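Side-chain contacts in MHC class I-like protein MILL2 (Mus musculus, PDB 6A97), which binds heparan sulfate proteoglycans on the surface of fibroblasts and belongs to the MHC class I family: residues Q138-F143 with M162-H167; T251-P254 with Y260-R263; C278-R281 with S286-Q289. One frame throughout, in Å; residues are numbered along the deposited sequence.

Contact 1 belongs to the alpha-2 part of the class I platform, whereas contacts 2 and 3 share the immunoglobulin C1-set domain, one in each of its two sheets. The centres of contacts 2 and 3 lie about 15 Å apart; the centre of contact 1 is about 35 Å from that of contact 2 and about 46 Å from that of contact 3. All three are largely buried, but their chemistry differs. Helix and strand meet through rings and a leucine in contact 1, with no hydrogen bond between them. The hairpin pairings in contacts 2 and 3 rest on backbone hydrogen bonds; contact 2 adds apolar and guanidinium packing, contact 3 an asparagine amide and a water. All three lie within reach of another protein's chain.

Contact 1: Q138-F143 with M162-H167; sequences QNFLTF and MFWKTH
Phe-140 drives the edge of its ring into one face of the Trp-164 indole, an edge-to-face (T-shaped) pair with planes at 85° and centroids 5.0 Å apart when the six-membered ring of the indole is taken. The leading atom is CZ of Phe-140, 3.8 Å from CD2 of Trp-164. With CG anti to the backbone N (chi1 175°), the Phe-140 ring reaches out from the strand to the indole. The opposite indole face is covered by Phe-163, whose CD1 stands over it, so Trp-164 is sandwiched between two phenylalanines. Leu-141 touches more sparingly: its CD2 lies 4.0 Å from CB of Trp-164, while its CG sits over the face of the Phe-140 ring. Against this packed stack stand the exposed Thr-166 and Lys-165. Beyond Phe-163, its carbonyl O accepts hydrogen bonds from ND1 of His-167 (2.7 Å) and OG1 of Thr-166 (3.0 Å), from opposite faces of the carbonyl plane; separately, NZ of Lys-165 bonds Trp-150 O on strand 149-152. A classic beta bulge sets Phe-140 and Leu-141 together opposite Leu-133 of strand 127-135, and Trp-164 from helix 158-167 settles over strands 138-144 and 149-152, touching Val-152 and, on helix 98-104, Lys-104.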
# COMPACT_ATOMS: atom_id res chain seq x y z
N GLN A 138 -24.15 12.51 11.68
CA GLN A 138 -23.15 12.91 12.68
C GLN A 138 -23.16 11.96 13.87
O GLN A 138 -24.19 11.35 14.17
CB GLN A 138 -23.42 14.34 13.16
CG GLN A 138 -23.41 15.39 12.05
CD GLN A 138 -22.06 15.50 11.37
OE1 GLN A 138 -21.01 15.41 12.01
NE2 GLN A 138 -22.08 15.70 10.05
N ASN A 139 -22.01 11.81 14.53
CA ASN A 139 -21.94 11.10 15.80
C ASN A 139 -23.04 11.59 16.74
O ASN A 139 -23.34 12.78 16.78
CB ASN A 139 -20.58 11.29 16.47
CG ASN A 139 -19.45 10.66 15.69
OD1 ASN A 139 -19.69 9.82 14.81
ND2 ASN A 139 -18.22 11.04 16.00
N PHE A 140 -23.64 10.65 17.46
CA PHE A 140 -24.80 10.95 18.31
C PHE A 140 -24.54 10.41 19.71
O PHE A 140 -24.30 11.17 20.64
CB PHE A 140 -26.07 10.33 17.69
CG PHE A 140 -27.31 10.48 18.54
CD1 PHE A 140 -27.45 11.53 19.44
CD2 PHE A 140 -28.35 9.56 18.43
CE1 PHE A 140 -28.59 11.65 20.21
CE2 PHE A 140 -29.50 9.68 19.20
CZ PHE A 140 -29.62 10.73 20.09
N LEU A 141 -24.56 9.09 19.84
CA LEU A 141 -24.26 8.45 21.12
C LEU A 141 -23.19 7.38 20.96
O LEU A 141 -22.99 6.83 19.87
CB LEU A 141 -25.52 7.83 21.73
CG LEU A 141 -26.73 8.75 21.93
CD1 LEU A 141 -27.90 7.98 22.53
CD2 LEU A 141 -26.38 9.95 22.82
N THR A 142 -22.50 7.08 22.05
CA THR A 142 -21.50 6.02 22.07
C THR A 142 -21.57 5.31 23.42
O THR A 142 -21.54 5.96 24.46
CB THR A 142 -20.08 6.55 21.84
OG1 THR A 142 -19.96 7.05 20.50
CG2 THR A 142 -19.04 5.45 22.07
N PHE A 143 -21.65 3.98 23.40
CA PHE A 143 -21.71 3.24 24.65
C PHE A 143 -20.31 3.03 25.21
O PHE A 143 -19.44 2.45 24.55
CB PHE A 143 -22.42 1.90 24.46
CG PHE A 143 -22.66 1.16 25.74
CD1 PHE A 143 -23.66 1.56 26.62
CD2 PHE A 143 -21.87 0.07 26.09
CE1 PHE A 143 -23.87 0.89 27.80
CE2 PHE A 143 -22.09 -0.61 27.27
CZ PHE A 143 -23.08 -0.20 28.13
N MET A 162 -28.24 14.14 30.14
CA MET A 162 -29.01 13.35 31.10
C MET A 162 -30.22 12.71 30.42
O MET A 162 -30.50 11.53 30.64
CB MET A 162 -29.46 14.22 32.28
CG MET A 162 -28.31 14.68 33.18
SD MET A 162 -28.84 15.82 34.48
CE MET A 162 -30.47 15.19 34.86
N PHE A 163 -30.92 13.49 29.60
CA PHE A 163 -32.05 12.99 28.84
C PHE A 163 -31.71 11.74 28.03
O PHE A 163 -32.42 10.74 28.11
CB PHE A 163 -32.57 14.09 27.90
CG PHE A 163 -33.80 13.70 27.12
CD1 PHE A 163 -33.70 13.04 25.90
CD2 PHE A 163 -35.06 14.00 27.61
CE1 PHE A 163 -34.83 12.69 25.19
CE2 PHE A 163 -36.20 13.65 26.90
CZ PHE A 163 -36.09 12.99 25.69
N TRP A 164 -30.62 11.79 27.26
CA TRP A 164 -30.26 10.68 26.39
C TRP A 164 -29.62 9.54 27.17
O TRP A 164 -29.70 8.38 26.76
CB TRP A 164 -29.33 11.14 25.26
CG TRP A 164 -30.03 12.01 24.26
CD1 TRP A 164 -29.76 13.32 23.98
CD2 TRP A 164 -31.13 11.65 23.42
NE1 TRP A 164 -30.62 13.79 23.02
CE2 TRP A 164 -31.48 12.78 22.66
CE3 TRP A 164 -31.86 10.47 23.23
CZ2 TRP A 164 -32.51 12.78 21.73
CZ3 TRP A 164 -32.89 10.46 22.31
CH2 TRP A 164 -33.21 11.61 21.57
N LYS A 165 -28.99 9.85 28.30
CA LYS A 165 -28.42 8.80 29.14
C LYS A 165 -29.50 7.88 29.71
O LYS A 165 -29.22 6.73 30.06
CB LYS A 165 -27.60 9.41 30.28
CG LYS A 165 -26.19 9.85 29.89
CD LYS A 165 -25.43 10.37 31.11
CE LYS A 165 -24.07 10.94 30.73
NZ LYS A 165 -23.08 9.90 30.32
N THR A 166 -30.73 8.37 29.78
CA THR A 166 -31.83 7.59 30.35
C THR A 166 -32.73 6.96 29.29
O THR A 166 -33.41 5.97 29.57
CB THR A 166 -32.72 8.44 31.29
OG1 THR A 166 -33.52 9.34 30.51
CG2 THR A 166 -31.87 9.23 32.27
N HIS A 167 -32.74 7.52 28.09
CA HIS A 167 -33.63 7.01 27.03
C HIS A 167 -32.89 6.13 26.03
O HIS A 167 -33.52 5.52 25.17
CB HIS A 167 -34.30 8.18 26.30
CG HIS A 167 -35.31 8.91 27.13
ND1 HIS A 167 -34.97 9.96 27.95
CD2 HIS A 167 -36.64 8.73 27.28
CE1 HIS A 167 -36.05 10.41 28.56
NE2 HIS A 167 -37.08 9.68 28.17

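Contact 2: T251-P254 with Y260-R263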
# COMPACT_ATOMS: atom_id res chain seq x y z
N THR A 251 -11.84 2.43 1.29
CA THR A 251 -11.25 3.14 0.15
C THR A 251 -10.98 2.21 -1.03
O THR A 251 -10.83 2.67 -2.17
CB THR A 251 -9.92 3.82 0.54
OG1 THR A 251 -9.05 2.87 1.15
CG2 THR A 251 -10.18 4.97 1.51
N ILE A 252 -10.93 0.91 -0.77
CA ILE A 252 -10.72 -0.07 -1.83
C ILE A 252 -11.99 -0.23 -2.67
O ILE A 252 -13.10 -0.03 -2.17
CB ILE A 252 -10.28 -1.43 -1.24
CG1 ILE A 252 -9.42 -2.21 -2.24
CG2 ILE A 252 -11.48 -2.25 -0.76
CD1 ILE A 252 -8.68 -3.38 -1.63
N LEU A 253 -11.83 -0.57 -3.95
CA LEU A 253 -12.98 -0.66 -4.86
C LEU A 253 -13.56 -2.06 -4.92
O LEU A 253 -12.84 -3.03 -5.19
CB LEU A 253 -12.57 -0.22 -6.26
CG LEU A 253 -11.92 1.16 -6.42
CD1 LEU A 253 -11.51 1.38 -7.87
CD2 LEU A 253 -12.86 2.25 -5.96
N PRO A 254 -14.87 -2.18 -4.66
CA PRO A 254 -15.54 -3.47 -4.85
C PRO A 254 -15.67 -3.79 -6.33
O PRO A 254 -16.16 -2.96 -7.09
CB PRO A 254 -16.91 -3.26 -4.20
CG PRO A 254 -17.15 -1.79 -4.31
CD PRO A 254 -15.79 -1.14 -4.17
N TYR A 260 -11.99 -7.58 -4.66
CA TYR A 260 -11.75 -6.15 -4.63
C TYR A 260 -10.64 -5.73 -5.58
O TYR A 260 -9.83 -6.55 -6.02
CB TYR A 260 -11.44 -5.72 -3.20
CG TYR A 260 -12.61 -6.06 -2.31
CD1 TYR A 260 -13.68 -5.19 -2.19
CD2 TYR A 260 -12.67 -7.28 -1.64
CE1 TYR A 260 -14.77 -5.50 -1.41
CE2 TYR A 260 -13.76 -7.60 -0.85
CZ TYR A 260 -14.81 -6.71 -0.75
OH TYR A 260 -15.90 -7.01 0.03
N GLN A 261 -10.61 -4.45 -5.91
CA GLN A 261 -9.59 -3.94 -6.80
C GLN A 261 -9.14 -2.56 -6.35
O GLN A 261 -9.77 -1.94 -5.49
CB GLN A 261 -10.09 -3.92 -8.25
CG GLN A 261 -11.24 -2.99 -8.52
CD GLN A 261 -11.63 -3.00 -9.99
OE1 GLN A 261 -11.19 -2.16 -10.77
NE2 GLN A 261 -12.45 -3.98 -10.37
N ALA A 262 -8.05 -2.09 -6.94
CA ALA A 262 -7.46 -0.81 -6.56
C ALA A 262 -6.80 -0.15 -7.77
O ALA A 262 -6.58 -0.78 -8.80
CB ALA A 262 -6.45 -1.00 -5.44
N ARG A 263 -6.49 1.14 -7.63
CA ARG A 263 -6.01 1.91 -8.77
C ARG A 263 -5.15 3.09 -8.30
O ARG A 263 -5.48 3.76 -7.33
CB ARG A 263 -7.19 2.41 -9.60
CG ARG A 263 -6.90 3.55 -10.55
CD ARG A 263 -8.15 3.96 -11.31
NE ARG A 263 -9.23 4.37 -10.40
CZ ARG A 263 -10.50 4.47 -10.75
NH1 ARG A 263 -10.89 4.19 -11.99
NH2 ARG A 263 -11.41 4.85 -9.86
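Ile-252 and Tyr-260 cross at about a right angle, the methyl CG2 of the isoleucine 3.9 Å from CD1 of the tyrosine ring and meeting that ring obliquely. The other branch of Ile-252 runs beside the partner strand, with its terminal CD1 at CB of Tyr-260 and its CG1 against the carbonyl O of Gln-261. Pro-254 comes to the same ring from the neighbouring position: its CA is 3.7 Å from CD1 of Tyr-260. The carbonyl O of Leu-253 lies near the ring plane, at the edge. The hydroxyl of Tyr-260 is bonded to Glu-51, which ties this hairpin to strand 51-57 of the alpha-1 region. Strands 253-254 and 260-268 form an antiparallel hairpin at the border of one sheet of the immunoglobulin C1-set domain. Leu-253 and Gln-261 are its hydrogen-bonded pair, joined by Leu-253 N to Gln-261 O at 2.9 Å and Gln-261 N to Leu-253 O at 2.7 Å, whereas Pro-254 and Tyr-260 make a non-hydrogen-bonded pair. On the Leu-253 face, CG of Gln-261 is set between the backbone N and the carbonyl carbon (chi1 64°), which lays it 3.8 Å from CB of Leu-253; in the amide beyond, NE2 hydrogen-bonds Ser-255 and the backbone of a chain of another protein, and OE1 hydrogen-bonds Arg-222. Farther along, a bend at chi3 (59°) swings the guanidinium of Arg-263 back so that CD1 of Leu-253 lies over one of its faces, 4.0 Å from NH2. Leu-253, Pro-254, Gln-261 and Arg-263 also pack against that other chain.

Contact 3: C278-R281 with S286-Q289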
# COMPACT_ATOMS: atom_id res chain seq x y z
N CYS A 278 5.08 -0.44 -11.20
CA CYS A 278 4.05 -0.49 -10.17
C CYS A 278 4.20 -1.75 -9.32
O CYS A 278 4.32 -2.85 -9.85
CB CYS A 278 2.65 -0.45 -10.79
SG CYS A 278 1.32 -0.42 -9.57
N ASN A 279 4.17 -1.59 -8.00
CA ASN A 279 4.34 -2.73 -7.11
C ASN A 279 3.14 -2.91 -6.19
O ASN A 279 2.80 -2.03 -5.41
CB ASN A 279 5.62 -2.56 -6.28
CG ASN A 279 5.93 -3.77 -5.41
OD1 ASN A 279 6.63 -3.65 -4.40
ND2 ASN A 279 5.40 -4.93 -5.79
N LEU A 280 2.50 -4.07 -6.31
CA LEU A 280 1.36 -4.41 -5.46
C LEU A 280 1.77 -5.28 -4.29
O LEU A 280 2.49 -6.27 -4.46
CB LEU A 280 0.27 -5.12 -6.26
CG LEU A 280 -0.81 -5.81 -5.41
CD1 LEU A 280 -1.76 -4.78 -4.80
CD2 LEU A 280 -1.57 -6.87 -6.21
N ARG A 281 1.33 -4.91 -3.09
CA ARG A 281 1.41 -5.79 -1.93
C ARG A 281 -0.01 -6.17 -1.50
O ARG A 281 -0.84 -5.30 -1.25
CB ARG A 281 2.16 -5.13 -0.78
CG ARG A 281 1.90 -5.77 0.58
CD ARG A 281 2.67 -7.08 0.74
NE ARG A 281 2.31 -7.78 1.97
CZ ARG A 281 2.81 -7.50 3.17
NH1 ARG A 281 3.70 -6.52 3.32
NH2 ARG A 281 2.43 -8.21 4.23
N SER A 286 3.65 -10.18 -3.36
CA SER A 286 4.20 -8.94 -3.89
C SER A 286 4.39 -9.12 -5.38
O SER A 286 5.02 -10.08 -5.83
CB SER A 286 5.52 -8.57 -3.21
OG SER A 286 6.09 -7.41 -3.81
N ILE A 287 3.80 -8.21 -6.15
CA ILE A 287 3.82 -8.29 -7.60
C ILE A 287 4.28 -6.96 -8.17
O ILE A 287 3.83 -5.91 -7.72
CB ILE A 287 2.42 -8.62 -8.18
CG1 ILE A 287 1.87 -9.90 -7.56
CG2 ILE A 287 2.49 -8.75 -9.70
CD1 ILE A 287 0.49 -10.28 -8.08
N MET A 288 5.17 -7.00 -9.15
CA MET A 288 5.62 -5.77 -9.80
C MET A 288 5.47 -5.83 -11.31
O MET A 288 5.80 -6.84 -11.93
CB MET A 288 7.07 -5.46 -9.42
CG MET A 288 7.53 -4.08 -9.88
SD MET A 288 8.77 -3.37 -8.79
CE MET A 288 10.13 -4.51 -9.03
N GLN A 289 4.97 -4.75 -11.90
CA GLN A 289 4.92 -4.66 -13.35
C GLN A 289 5.47 -3.32 -13.83
O GLN A 289 5.08 -2.27 -13.33
CB GLN A 289 3.50 -4.85 -13.86
CG GLN A 289 3.40 -4.77 -15.37
CD GLN A 289 2.18 -5.45 -15.92
OE1 GLN A 289 1.59 -6.31 -15.26
NE2 GLN A 289 1.78 -5.09 -17.13
O HOH W 1 6.47 -5.30 -1.96
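The carbonyl O of Ile-287 is gripped by two donors. Leu-280 N reaches it at 2.7 Å, nearly in line with the C=O bond, while ND2 of Asn-279, also 2.7 Å away, comes from above the carbonyl plane. CG of Asn-279 is anti to its backbone N (chi1 -175°), which carries the amide across to strand 285-290. The second N-H of ND2 points at OG of Ser-286, 3.2 Å away and almost straight (172°). Ile-287 O and Ser-286 OG both lie in the amide plane, so the group is held flat. A water completes the ring of bonds: it accepts a hydrogen bond from OG of Ser-286 at 2.8 Å and donates one to OD1 of Asn-279 at 2.9 Å. Cys-278 and Leu-280 form hydrogen-bonded antiparallel pairs with Gln-289 and Ile-287, respectively. On the other side of the sheet from Asn-279, Leu-280 and Ile-287 meet only loosely, and a disulfide joins Cys-278 to Cys-221 in the opposing sheet, as in the immunoglobulin fold. A chain of another protein pairs with Ser-286 and Ile-287, continuing the sheet; its backbone also hydrogen-bonds OD1 of Asn-279. With separate partners for oxygen and nitrogen, the buried amide has its rotation fixed beside that interface.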